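Local coordinates for protein chloride intracellular channel Clic (Drosophila melanogaster, PDB 2YV7) that may insert into membranes to form a pH-dependent chloride channel, and in its soluble form has a glutathione S-transferase fold, at residues A[127-139]-A[181-195]. Sequence-based numbering, arbitrary orientation.
Sequences NLYVKLKLMLVKK and RLQHIRVAGKYFVDF
Arg181 lays CB against Leu128 CD2 where helix segments 181-193 and 128-136, 11° from parallel, pack in the all-helical domain of this GST fold. Its long methylene chain suits a place beside Tyr129, while NE donates to a water that also accepts from Tyr129 N, in the first helical turn; NH1 turns to Glu177 O. His184 offers its apolar CB to Leu132 CD2 (3.7 Å) and sends NE2 to Ala39 O. Ile185 lays CG1 against the same leucine, whose CG stands anti to the backbone N (chi1 173°), directing both methyls at the partner helix. Cut back to an alanine, Leu132 would probably lose its hold on His184 CB and the backbone at Ile185, keeping little more than CB near Ile185 CG1. Small Ala188 lets Leu136 come down onto the backbone, CD2 lying 3.7 Å from Ala188 O and 4.1 Å from Gly189 N, with Phe192 CB flanking that methyl. Branched Val193 packs CG1 against Met135 O and Lys139 N, CG2 against Met135 CE. Beyond Asp194, with positive phi the first residue off helical geometry, Phe195 folds back under Met135, which, bent at chi3 (61°), makes a Met-aromatic contact through SD, above the ring face at a distance, and a closer CH-pi contact through CE, 3.6 Å from Phe195 CG.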
loop_
_atom_site.group_PDB
_atom_site.type_symbol
_atom_site.label_atom_id
_atom_site.label_comp_id
_atom_site.label_asym_id
_atom_site.label_seq_id
_atom_site.Cartn_x
_atom_site.Cartn_y
_atom_site.Cartn_z
ATOM N N ASN A 127 -13.112 -4.825 -0.420
ATOM C CA ASN A 127 -13.874 -4.044 0.572
ATOM C C ASN A 127 -13.255 -4.036 1.978
ATOM O O ASN A 127 -13.876 -3.620 2.948
ATOM C CB ASN A 127 -15.331 -4.582 0.684
ATOM C CG ASN A 127 -16.198 -4.267 -0.558
ATOM O OD1 ASN A 127 -17.052 -5.090 -0.961
ATOM N ND2 ASN A 127 -15.998 -3.103 -1.153
ATOM N N LEU A 128 -12.003 -4.439 2.096
ATOM C CA LEU A 128 -11.348 -4.430 3.397
ATOM C C LEU A 128 -11.211 -3.013 3.935
ATOM O O LEU A 128 -11.550 -2.690 5.100
ATOM C CB LEU A 128 -9.979 -5.131 3.293
ATOM C CG LEU A 128 -9.107 -5.092 4.547
ATOM C CD1 LEU A 128 -9.860 -5.881 5.646
ATOM C CD2 LEU A 128 -7.718 -5.699 4.284
ATOM N N TYR A 129 -10.807 -2.114 3.060
ATOM C CA TYR A 129 -10.629 -0.755 3.500
ATOM C C TYR A 129 -11.881 -0.010 4.000
ATOM O O TYR A 129 -11.781 0.675 5.018
ATOM C CB TYR A 129 -9.955 0.049 2.429
ATOM C CG TYR A 129 -9.517 1.388 2.956
ATOM C CD1 TYR A 129 -8.643 1.484 4.029
ATOM C CD2 TYR A 129 -9.978 2.536 2.367
ATOM C CE1 TYR A 129 -8.240 2.753 4.479
ATOM C CE2 TYR A 129 -9.584 3.789 2.799
ATOM C CZ TYR A 129 -8.735 3.880 3.861
ATOM O OH TYR A 129 -8.349 5.155 4.284
ATOM N N VAL A 130 -13.052 -0.161 3.352
ATOM C CA VAL A 130 -14.219 0.536 3.914
ATOM C C VAL A 130 -14.504 0.080 5.373
ATOM O O VAL A 130 -14.921 0.874 6.217
ATOM C CB VAL A 130 -15.461 0.407 3.008
ATOM C CG1 VAL A 130 -15.891 -0.977 2.967
ATOM C CG2 VAL A 130 -16.568 1.291 3.515
ATOM N N LYS A 131 -14.171 -1.186 5.704
ATOM C CA LYS A 131 -14.356 -1.674 7.039
ATOM C C LYS A 131 -13.494 -0.903 8.041
ATOM O O LYS A 131 -13.973 -0.613 9.141
ATOM C CB LYS A 131 -14.094 -3.189 7.139
ATOM C CG LYS A 131 -15.194 -3.937 6.329
ATOM C CD LYS A 131 -15.016 -5.419 6.306
ATOM C CE LYS A 131 -15.833 -5.966 5.058
ATOM N NZ LYS A 131 -15.648 -7.426 4.921
ATOM N N LEU A 132 -12.248 -0.601 7.656
ATOM C CA LEU A 132 -11.371 0.236 8.503
ATOM C C LEU A 132 -11.941 1.596 8.641
ATOM O O LEU A 132 -12.118 2.102 9.746
ATOM C CB LEU A 132 -9.931 0.266 7.954
ATOM C CG LEU A 132 -9.043 1.281 8.725
ATOM C CD1 LEU A 132 -8.893 0.939 10.203
ATOM C CD2 LEU A 132 -7.651 1.485 8.051
ATOM N N LYS A 133 -12.289 2.222 7.523
ATOM C CA LYS A 133 -12.953 3.524 7.611
ATOM C C LYS A 133 -14.129 3.603 8.584
ATOM O O LYS A 133 -14.224 4.555 9.361
ATOM C CB LYS A 133 -13.388 3.992 6.197
ATOM C CG LYS A 133 -12.169 4.345 5.407
ATOM C CD LYS A 133 -12.480 5.157 4.171
ATOM C CE LYS A 133 -13.243 4.371 3.158
ATOM N NZ LYS A 133 -12.958 4.874 1.756
ATOM N N LEU A 134 -15.023 2.628 8.541
ATOM C CA LEU A 134 -16.221 2.695 9.386
ATOM C C LEU A 134 -15.879 2.549 10.866
ATOM O O LEU A 134 -16.560 3.101 11.748
ATOM C CB LEU A 134 -17.166 1.605 8.946
ATOM C CG LEU A 134 -17.797 1.782 7.559
ATOM C CD1 LEU A 134 -18.658 0.585 7.429
ATOM C CD2 LEU A 134 -18.641 3.081 7.423
ATOM N N MET A 135 -14.835 1.776 11.158
ATOM C CA MET A 135 -14.402 1.540 12.538
ATOM C C MET A 135 -13.822 2.789 13.146
ATOM O O MET A 135 -13.963 3.071 14.356
ATOM C CB MET A 135 -13.260 0.527 12.488
ATOM C CG MET A 135 -13.601 -0.806 12.429
ATOM S SD MET A 135 -11.951 -1.549 12.438
ATOM C CE MET A 135 -11.262 -1.003 13.983
ATOM N N LEU A 136 -13.183 3.592 12.313
ATOM C CA LEU A 136 -12.477 4.769 12.838
ATOM C C LEU A 136 -13.413 5.936 13.222
ATOM O O LEU A 136 -13.002 6.826 13.942
ATOM C CB LEU A 136 -11.479 5.305 11.801
ATOM C CG LEU A 136 -10.308 4.360 11.395
ATOM C CD1 LEU A 136 -9.403 5.044 10.390
ATOM C CD2 LEU A 136 -9.491 3.901 12.547
ATOM N N VAL A 137 -14.629 5.919 12.695
ATOM C CA VAL A 137 -15.652 6.937 12.924
ATOM C C VAL A 137 -15.780 7.262 14.405
ATOM O O VAL A 137 -15.924 8.425 14.759
ATOM C CB VAL A 137 -17.024 6.481 12.370
ATOM C CG1 VAL A 137 -18.182 7.421 12.849
ATOM C CG2 VAL A 137 -16.990 6.353 10.823
ATOM N N LYS A 138 -15.786 6.208 15.237
ATOM C CA LYS A 138 -15.711 6.295 16.702
ATOM C C LYS A 138 -15.570 4.882 17.252
ATOM O O LYS A 138 -15.805 3.945 16.509
ATOM C CB LYS A 138 -16.993 6.879 17.264
ATOM C CG LYS A 138 -18.137 5.928 17.229
ATOM C CD LYS A 138 -19.197 6.355 18.241
ATOM C CE LYS A 138 -20.279 7.105 17.544
ATOM N NZ LYS A 138 -20.818 6.271 16.429
ATOM N N LYS A 139 -15.263 4.735 18.542
ATOM C CA LYS A 139 -15.084 3.413 19.117
ATOM C C LYS A 139 -16.390 2.641 19.053
ATOM O O LYS A 139 -17.413 3.076 19.583
ATOM C CB LYS A 139 -14.614 3.497 20.573
ATOM C CG LYS A 139 -13.618 2.407 20.910
ATOM C CD LYS A 139 -13.047 2.539 22.293
ATOM C CE LYS A 139 -11.805 3.448 22.361
ATOM N NZ LYS A 139 -11.335 3.418 23.787
ATOM N N ARG A 181 -2.974 -1.668 3.273
ATOM C CA ARG A 181 -4.186 -1.587 4.152
ATOM C C ARG A 181 -3.925 -2.210 5.533
ATOM O O ARG A 181 -4.392 -1.710 6.503
ATOM C CB ARG A 181 -5.389 -2.252 3.444
ATOM C CG ARG A 181 -5.835 -1.418 2.234
ATOM C CD ARG A 181 -6.519 -2.337 1.168
ATOM N NE ARG A 181 -7.080 -1.382 0.217
ATOM C CZ ARG A 181 -6.353 -0.722 -0.710
ATOM N NH1 ARG A 181 -5.052 -0.964 -0.828
ATOM N NH2 ARG A 181 -6.961 0.156 -1.515
ATOM N N LEU A 182 -3.142 -3.297 5.642
ATOM C CA LEU A 182 -2.788 -3.870 6.943
ATOM C C LEU A 182 -2.018 -2.863 7.796
ATOM O O LEU A 182 -2.291 -2.671 9.012
ATOM C CB LEU A 182 -1.957 -5.150 6.730
ATOM C CG LEU A 182 -2.726 -6.335 6.132
ATOM C CD1 LEU A 182 -1.780 -7.472 6.092
ATOM C CD2 LEU A 182 -3.866 -6.746 7.187
ATOM N N GLN A 183 -1.148 -2.130 7.153
ATOM C CA GLN A 183 -0.414 -1.092 7.884
ATOM C C GLN A 183 -1.326 0.062 8.378
ATOM O O GLN A 183 -1.189 0.437 9.562
ATOM C CB GLN A 183 0.738 -0.562 6.985
ATOM C CG GLN A 183 1.670 0.384 7.809
ATOM C CD GLN A 183 2.566 -0.375 8.812
ATOM O OE1 GLN A 183 2.486 -1.582 8.929
ATOM N NE2 GLN A 183 3.467 0.364 9.528
ATOM N N HIS A 184 -2.309 0.556 7.597
ATOM C CA HIS A 184 -3.219 1.591 8.099
ATOM C C HIS A 184 -4.083 1.000 9.215
ATOM O O HIS A 184 -4.361 1.638 10.190
ATOM C CB HIS A 184 -4.128 2.058 6.960
ATOM C CG HIS A 184 -3.495 3.047 6.026
ATOM N ND1 HIS A 184 -2.253 2.842 5.436
ATOM C CD2 HIS A 184 -3.989 4.181 5.476
ATOM C CE1 HIS A 184 -1.968 3.889 4.658
ATOM N NE2 HIS A 184 -3.030 4.663 4.610
ATOM N N ILE A 185 -4.508 -0.258 9.049
ATOM C CA ILE A 185 -5.270 -0.954 10.121
ATOM C C ILE A 185 -4.486 -0.962 11.425
ATOM O O ILE A 185 -5.062 -0.529 12.430
ATOM C CB ILE A 185 -5.654 -2.377 9.702
ATOM C CG1 ILE A 185 -6.778 -2.333 8.639
ATOM C CG2 ILE A 185 -6.225 -3.166 10.895
ATOM C CD1 ILE A 185 -6.983 -3.760 7.977
ATOM N N ARG A 186 -3.229 -1.377 11.398
ATOM C CA ARG A 186 -2.396 -1.430 12.598
ATOM C C ARG A 186 -2.243 -0.036 13.158
ATOM O O ARG A 186 -2.538 0.201 14.338
ATOM C CB ARG A 186 -1.005 -2.009 12.329
ATOM C CG ARG A 186 -0.970 -3.477 11.988
ATOM C CD ARG A 186 0.435 -4.006 12.152
ATOM N NE ARG A 186 0.889 -3.985 13.562
ATOM C CZ ARG A 186 2.130 -4.305 13.930
ATOM N NH1 ARG A 186 3.103 -4.616 13.034
ATOM N NH2 ARG A 186 2.401 -4.290 15.224
ATOM N N VAL A 187 -1.786 0.904 12.332
ATOM C CA VAL A 187 -1.403 2.235 12.884
ATOM C C VAL A 187 -2.604 3.079 13.297
ATOM O O VAL A 187 -2.665 3.587 14.433
ATOM C CB VAL A 187 -0.478 2.965 11.855
ATOM C CG1 VAL A 187 -0.203 4.381 12.292
ATOM C CG2 VAL A 187 0.848 2.144 11.675
ATOM N N ALA A 188 -3.568 3.225 12.382
ATOM C CA ALA A 188 -4.695 4.090 12.641
ATOM C C ALA A 188 -5.671 3.371 13.580
ATOM O O ALA A 188 -6.264 3.989 14.420
ATOM C CB ALA A 188 -5.423 4.460 11.383
ATOM N N GLY A 189 -5.881 2.075 13.359
ATOM C CA GLY A 189 -6.689 1.241 14.267
ATOM C C GLY A 189 -6.310 1.448 15.739
ATOM O O GLY A 189 -7.181 1.724 16.581
ATOM N N LYS A 190 -5.023 1.346 16.030
ATOM C CA LYS A 190 -4.523 1.426 17.413
ATOM C C LYS A 190 -4.649 2.851 17.915
ATOM O O LYS A 190 -5.235 3.120 18.993
ATOM C CB LYS A 190 -3.087 1.055 17.442
ATOM C CG LYS A 190 -2.523 1.016 18.822
ATOM C CD LYS A 190 -1.012 1.114 18.680
ATOM C CE LYS A 190 -0.391 0.223 19.666
ATOM N NZ LYS A 190 -1.288 -0.982 19.763
ATOM N N TYR A 191 -4.182 3.806 17.097
ATOM C CA TYR A 191 -4.187 5.216 17.574
ATOM C C TYR A 191 -5.597 5.727 17.884
ATOM O O TYR A 191 -5.910 6.268 18.982
ATOM C CB TYR A 191 -3.539 6.115 16.513
ATOM C CG TYR A 191 -3.479 7.581 16.894
ATOM C CD1 TYR A 191 -4.560 8.457 16.651
ATOM C CD2 TYR A 191 -2.380 8.061 17.570
ATOM C CE1 TYR A 191 -4.507 9.827 17.030
ATOM C CE2 TYR A 191 -2.298 9.385 17.913
ATOM C CZ TYR A 191 -3.375 10.249 17.673
ATOM O OH TYR A 191 -3.270 11.554 18.044
ATOM N N PHE A 192 -6.498 5.542 16.938
ATOM C CA PHE A 192 -7.827 6.157 17.077
ATOM C C PHE A 192 -8.756 5.386 17.978
ATOM O O PHE A 192 -9.459 6.031 18.777
ATOM C CB PHE A 192 -8.520 6.377 15.709
ATOM C CG PHE A 192 -7.821 7.439 14.900
ATOM C CD1 PHE A 192 -8.031 8.787 15.181
ATOM C CD2 PHE A 192 -6.917 7.091 13.939
ATOM C CE1 PHE A 192 -7.351 9.776 14.482
ATOM C CE2 PHE A 192 -6.233 8.065 13.253
ATOM C CZ PHE A 192 -6.446 9.417 13.519
ATOM N N VAL A 193 -8.793 4.061 17.835
ATOM C CA VAL A 193 -9.848 3.279 18.570
ATOM C C VAL A 193 -9.281 2.105 19.348
ATOM O O VAL A 193 -10.039 1.225 19.783
ATOM C CB VAL A 193 -11.046 2.840 17.633
ATOM C CG1 VAL A 193 -11.800 4.097 17.149
ATOM C CG2 VAL A 193 -10.541 1.982 16.469
ATOM N N ASP A 194 -7.988 2.135 19.651
ATOM C CA ASP A 194 -7.372 1.033 20.382
ATOM C C ASP A 194 -7.709 -0.365 19.858
ATOM O O ASP A 194 -7.987 -1.313 20.639
ATOM C CB ASP A 194 -7.749 1.098 21.875
ATOM C CG ASP A 194 -6.806 0.288 22.745
ATOM O OD1 ASP A 194 -5.596 0.015 22.352
ATOM O OD2 ASP A 194 -7.307 -0.081 23.850
ATOM N N PHE A 195 -7.771 -0.486 18.540
ATOM C CA PHE A 195 -7.899 -1.789 17.902
ATOM C C PHE A 195 -6.559 -2.404 17.725
ATOM O O PHE A 195 -5.587 -1.723 17.295
ATOM C CB PHE A 195 -8.558 -1.622 16.507
ATOM C CG PHE A 195 -8.738 -2.909 15.784
ATOM C CD1 PHE A 195 -9.791 -3.770 16.125
ATOM C CD2 PHE A 195 -7.845 -3.271 14.778
ATOM C CE1 PHE A 195 -9.981 -4.963 15.425
ATOM C CE2 PHE A 195 -7.979 -4.452 14.127
ATOM C CZ PHE A 195 -9.025 -5.312 14.405
HETATM O O HOH W 1 -9.876 -2.404 0.393
#